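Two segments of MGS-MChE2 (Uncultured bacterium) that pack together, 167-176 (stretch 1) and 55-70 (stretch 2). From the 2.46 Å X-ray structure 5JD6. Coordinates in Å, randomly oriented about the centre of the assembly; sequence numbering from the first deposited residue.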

# COMPACT_ATOMS: atom_id res chain seq x y z
N ASN A 167 -20.72 0.70 15.05
CA ASN A 167 -20.56 1.87 14.19
C ASN A 167 -19.38 1.80 13.21
O ASN A 167 -19.13 2.73 12.48
CB ASN A 167 -20.51 3.19 15.02
CG ASN A 167 -20.72 3.00 16.54
OD1 ASN A 167 -21.73 2.49 16.99
ND2 ASN A 167 -19.76 3.48 17.32
N LYS A 168 -18.67 0.69 13.19
CA LYS A 168 -17.46 0.59 12.38
C LYS A 168 -17.75 -0.32 11.19
O LYS A 168 -17.07 -0.27 10.16
CB LYS A 168 -16.29 0.06 13.22
CG LYS A 168 -15.00 -0.22 12.46
CD LYS A 168 -13.98 -0.91 13.35
CE LYS A 168 -13.47 0.02 14.44
NZ LYS A 168 -12.40 -0.63 15.24
N LEU A 169 -18.77 -1.15 11.37
CA LEU A 169 -19.27 -2.01 10.31
C LEU A 169 -19.74 -1.18 9.12
O LEU A 169 -19.46 -1.51 7.97
CB LEU A 169 -20.42 -2.87 10.84
CG LEU A 169 -21.14 -3.80 9.86
CD1 LEU A 169 -20.14 -4.65 9.09
CD2 LEU A 169 -22.13 -4.67 10.60
N VAL A 170 -20.45 -0.09 9.42
CA VAL A 170 -20.94 0.81 8.38
C VAL A 170 -19.78 1.43 7.61
O VAL A 170 -19.84 1.57 6.39
CB VAL A 170 -21.81 1.93 8.96
CG1 VAL A 170 -22.65 2.57 7.87
CG2 VAL A 170 -22.71 1.39 10.07
N LYS A 171 -18.73 1.79 8.34
CA LYS A 171 -17.55 2.39 7.73
C LYS A 171 -16.81 1.38 6.87
O LYS A 171 -16.35 1.71 5.78
CB LYS A 171 -16.63 2.96 8.81
CG LYS A 171 -17.20 4.18 9.52
CD LYS A 171 -16.40 4.56 10.75
CE LYS A 171 -17.04 5.73 11.48
NZ LYS A 171 -16.39 6.00 12.79
N THR A 172 -16.71 0.14 7.35
CA THR A 172 -16.12 -0.94 6.56
C THR A 172 -16.93 -1.18 5.30
O THR A 172 -16.38 -1.35 4.21
CB THR A 172 -16.02 -2.25 7.37
OG1 THR A 172 -15.23 -2.03 8.55
CG2 THR A 172 -15.39 -3.35 6.53
N LEU A 173 -18.25 -1.20 5.46
CA LEU A 173 -19.16 -1.33 4.32
C LEU A 173 -19.03 -0.14 3.38
O LEU A 173 -19.09 -0.29 2.16
CB LEU A 173 -20.60 -1.48 4.80
CG LEU A 173 -20.98 -2.81 5.46
CD1 LEU A 173 -22.35 -2.71 6.10
CD2 LEU A 173 -20.93 -3.93 4.44
N ALA A 174 -18.85 1.04 3.96
CA ALA A 174 -18.67 2.26 3.17
C ALA A 174 -17.39 2.20 2.35
O ALA A 174 -17.37 2.61 1.19
CB ALA A 174 -18.66 3.48 4.08
N ILE A 175 -16.33 1.67 2.96
CA ILE A 175 -15.04 1.53 2.27
C ILE A 175 -15.14 0.54 1.12
O ILE A 175 -14.71 0.84 0.00
CB ILE A 175 -13.93 1.05 3.23
CG1 ILE A 175 -13.65 2.11 4.29
CG2 ILE A 175 -12.66 0.74 2.46
CD1 ILE A 175 -12.70 1.65 5.38
N ALA A 176 -15.72 -0.63 1.39
CA ALA A 176 -15.87 -1.67 0.38
C ALA A 176 -16.70 -1.18 -0.81
O ALA A 176 -16.32 -1.38 -1.96
CB ALA A 176 -16.50 -2.91 0.99
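Stretch 2 55-70: PLYSMSLLKTSVGTFA

Stretch 2 lies along the first turns of the helix formed by residues 169-176 as a largely irregular chain, without regular secondary structure until a helix begins at Val66, with Ser65 in the N-cap position. The two segments run in the same general sense: the CA of Tyr57 lies 6.2 Å from the CA of Lys171, and the CA of Ser65 lies 5.4 Å from the CA of Ile175. Between these two points the chain bulges away through Ser58 to Lys63, so that stretch 2 advances eight residues while the helix advances four, about one turn. Together the segments bury 613 Å², most of it around Tyr57, Lys171 and Ile175.

Tyr57 (chi1 m) has its CA-to-CB bond sideways to the helix, but its ring reaches the first turn. Lys168 covers one face, its CG 3.4 Å from Tyr57 CD1 and 3.7 Å from the ring centroid, a CH-pi contact. At the ring edge, Thr172 OG1 lies 3.2 Å from Tyr57 CE1; Thr172 OG1 also donates a hydrogen bond to Lys168 O (3.0 Å), within stretch 1.

The CA-to-CB bond of Lys171 points toward stretch 2, and its side chain is nearly extended beyond an m chi1. Its CB lies 4.0 Å from Tyr57 CD1 at the ring edge, while its amine, NZ, donates a hydrogen bond to Tyr57 O (3.0 Å), tying the helix to the backbone where the bulge begins.

One turn on, Ile175 (chi1 m, chi2 t) fills the apolar part of the contact. Its CG1 packs 3.5 Å from Thr64 CG2 and 3.9 Å from Phe69 CE2, at the edge of the phenylalanine ring, and its CD1 approaches Leu56 CB at 4.4 Å. Beside it, Ala174 CB rests 3.8 Å from Leu62 CD1, extending the apolar contact to Leu62, within the bulge.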

# COMPACT_ATOMS: atom_id res chain seq x y z
N PRO A 55 -6.78 7.35 8.29
CA PRO A 55 -8.02 7.47 9.06
C PRO A 55 -9.14 6.59 8.49
O PRO A 55 -10.17 7.12 8.08
CB PRO A 55 -8.37 8.95 8.93
CG PRO A 55 -7.82 9.33 7.61
CD PRO A 55 -6.55 8.53 7.43
N LEU A 56 -8.93 5.28 8.48
CA LEU A 56 -9.90 4.35 7.90
C LEU A 56 -11.25 4.42 8.60
O LEU A 56 -12.29 4.44 7.94
CB LEU A 56 -9.37 2.91 7.95
CG LEU A 56 -8.20 2.51 7.05
CD1 LEU A 56 -8.26 3.24 5.71
CD2 LEU A 56 -6.87 2.76 7.73
N TYR A 57 -11.23 4.47 9.93
CA TYR A 57 -12.47 4.40 10.71
C TYR A 57 -12.73 5.65 11.54
O TYR A 57 -13.48 5.60 12.51
CB TYR A 57 -12.44 3.19 11.64
CG TYR A 57 -12.25 1.86 10.94
CD1 TYR A 57 -13.20 1.38 10.05
CD2 TYR A 57 -11.13 1.08 11.19
CE1 TYR A 57 -13.03 0.16 9.42
CE2 TYR A 57 -10.95 -0.13 10.56
CZ TYR A 57 -11.90 -0.59 9.67
OH TYR A 57 -11.73 -1.80 9.04
N SER A 58 -12.12 6.77 11.16
CA SER A 58 -12.28 7.99 11.94
C SER A 58 -12.90 9.15 11.15
O SER A 58 -13.22 10.18 11.75
CB SER A 58 -10.93 8.42 12.51
OG SER A 58 -10.12 9.01 11.51
N MET A 59 -13.02 8.96 9.86
CA MET A 59 -13.33 9.98 8.90
C MET A 59 -14.75 10.44 8.86
O MET A 59 -15.46 10.29 7.89
CB MET A 59 -12.94 9.47 7.50
CG MET A 59 -11.54 9.79 7.06
SD MET A 59 -11.18 11.45 7.55
CE MET A 59 -11.34 12.34 6.03
N SER A 60 -15.18 10.98 9.96
CA SER A 60 -16.52 11.52 10.02
C SER A 60 -17.38 10.32 9.94
O SER A 60 -16.92 9.20 9.78
CB SER A 60 -16.79 12.45 8.83
OG SER A 60 -18.02 12.21 8.16
N LEU A 61 -18.68 10.59 10.03
CA LEU A 61 -19.64 9.54 9.91
C LEU A 61 -19.57 9.06 8.46
O LEU A 61 -19.60 7.87 8.19
CB LEU A 61 -21.03 10.03 10.31
CG LEU A 61 -21.42 9.93 11.78
CD1 LEU A 61 -22.71 9.16 11.99
CD2 LEU A 61 -20.31 9.38 12.67
N LEU A 62 -19.47 10.00 7.52
CA LEU A 62 -19.42 9.59 6.13
C LEU A 62 -18.72 10.33 4.99
O LEU A 62 -19.30 10.67 3.97
CB LEU A 62 -20.75 9.00 5.71
CG LEU A 62 -20.81 7.46 5.74
CD1 LEU A 62 -19.44 6.79 5.70
CD2 LEU A 62 -21.70 6.88 6.82
N LYS A 63 -17.44 10.51 5.18
CA LYS A 63 -16.51 10.96 4.14
C LYS A 63 -15.53 9.82 3.90
O LYS A 63 -14.43 10.01 3.37
CB LYS A 63 -15.77 12.25 4.53
CG LYS A 63 -16.01 13.42 3.58
CD LYS A 63 -14.86 14.42 3.64
CE LYS A 63 -13.61 13.85 2.99
NZ LYS A 63 -12.48 14.81 3.02
N THR A 64 -15.96 8.64 4.32
CA THR A 64 -15.13 7.44 4.30
C THR A 64 -15.14 6.80 2.92
O THR A 64 -16.02 6.00 2.60
CB THR A 64 -15.62 6.43 5.35
OG1 THR A 64 -15.75 7.08 6.62
CG2 THR A 64 -14.63 5.29 5.48
N SER A 65 -14.15 7.15 2.11
CA SER A 65 -14.02 6.59 0.77
C SER A 65 -12.55 6.42 0.41
O SER A 65 -11.67 6.99 1.06
CB SER A 65 -14.71 7.49 -0.26
OG SER A 65 -14.18 8.80 -0.24
N VAL A 66 -12.29 5.62 -0.62
CA VAL A 66 -10.93 5.39 -1.09
C VAL A 66 -10.32 6.70 -1.59
O VAL A 66 -9.12 6.93 -1.42
CB VAL A 66 -10.91 4.32 -2.21
CG1 VAL A 66 -9.51 4.14 -2.76
CG2 VAL A 66 -11.45 3.01 -1.67
N GLY A 67 -11.15 7.55 -2.17
CA GLY A 67 -10.72 8.86 -2.63
C GLY A 67 -10.24 9.75 -1.50
O GLY A 67 -9.28 10.50 -1.65
N THR A 68 -10.92 9.65 -0.35
CA THR A 68 -10.55 10.43 0.83
C THR A 68 -9.19 9.99 1.38
O THR A 68 -8.35 10.82 1.73
CB THR A 68 -11.60 10.30 1.94
OG1 THR A 68 -12.82 10.94 1.52
CG2 THR A 68 -11.12 10.95 3.22
N PHE A 69 -8.98 8.68 1.44
CA PHE A 69 -7.72 8.13 1.94
C PHE A 69 -6.56 8.53 1.03
O PHE A 69 -5.47 8.82 1.50
CB PHE A 69 -7.81 6.61 2.06
CG PHE A 69 -8.94 6.14 2.94
CD1 PHE A 69 -9.31 6.86 4.06
CD2 PHE A 69 -9.63 4.98 2.63
CE1 PHE A 69 -10.34 6.43 4.87
CE2 PHE A 69 -10.67 4.54 3.44
CZ PHE A 69 -11.02 5.27 4.56
N ALA A 70 -6.82 8.53 -0.27
CA ALA A 70 -5.82 8.93 -1.26
C ALA A 70 -5.42 10.39 -1.06
O ALA A 70 -4.24 10.73 -1.10
CB ALA A 70 -6.34 8.71 -2.67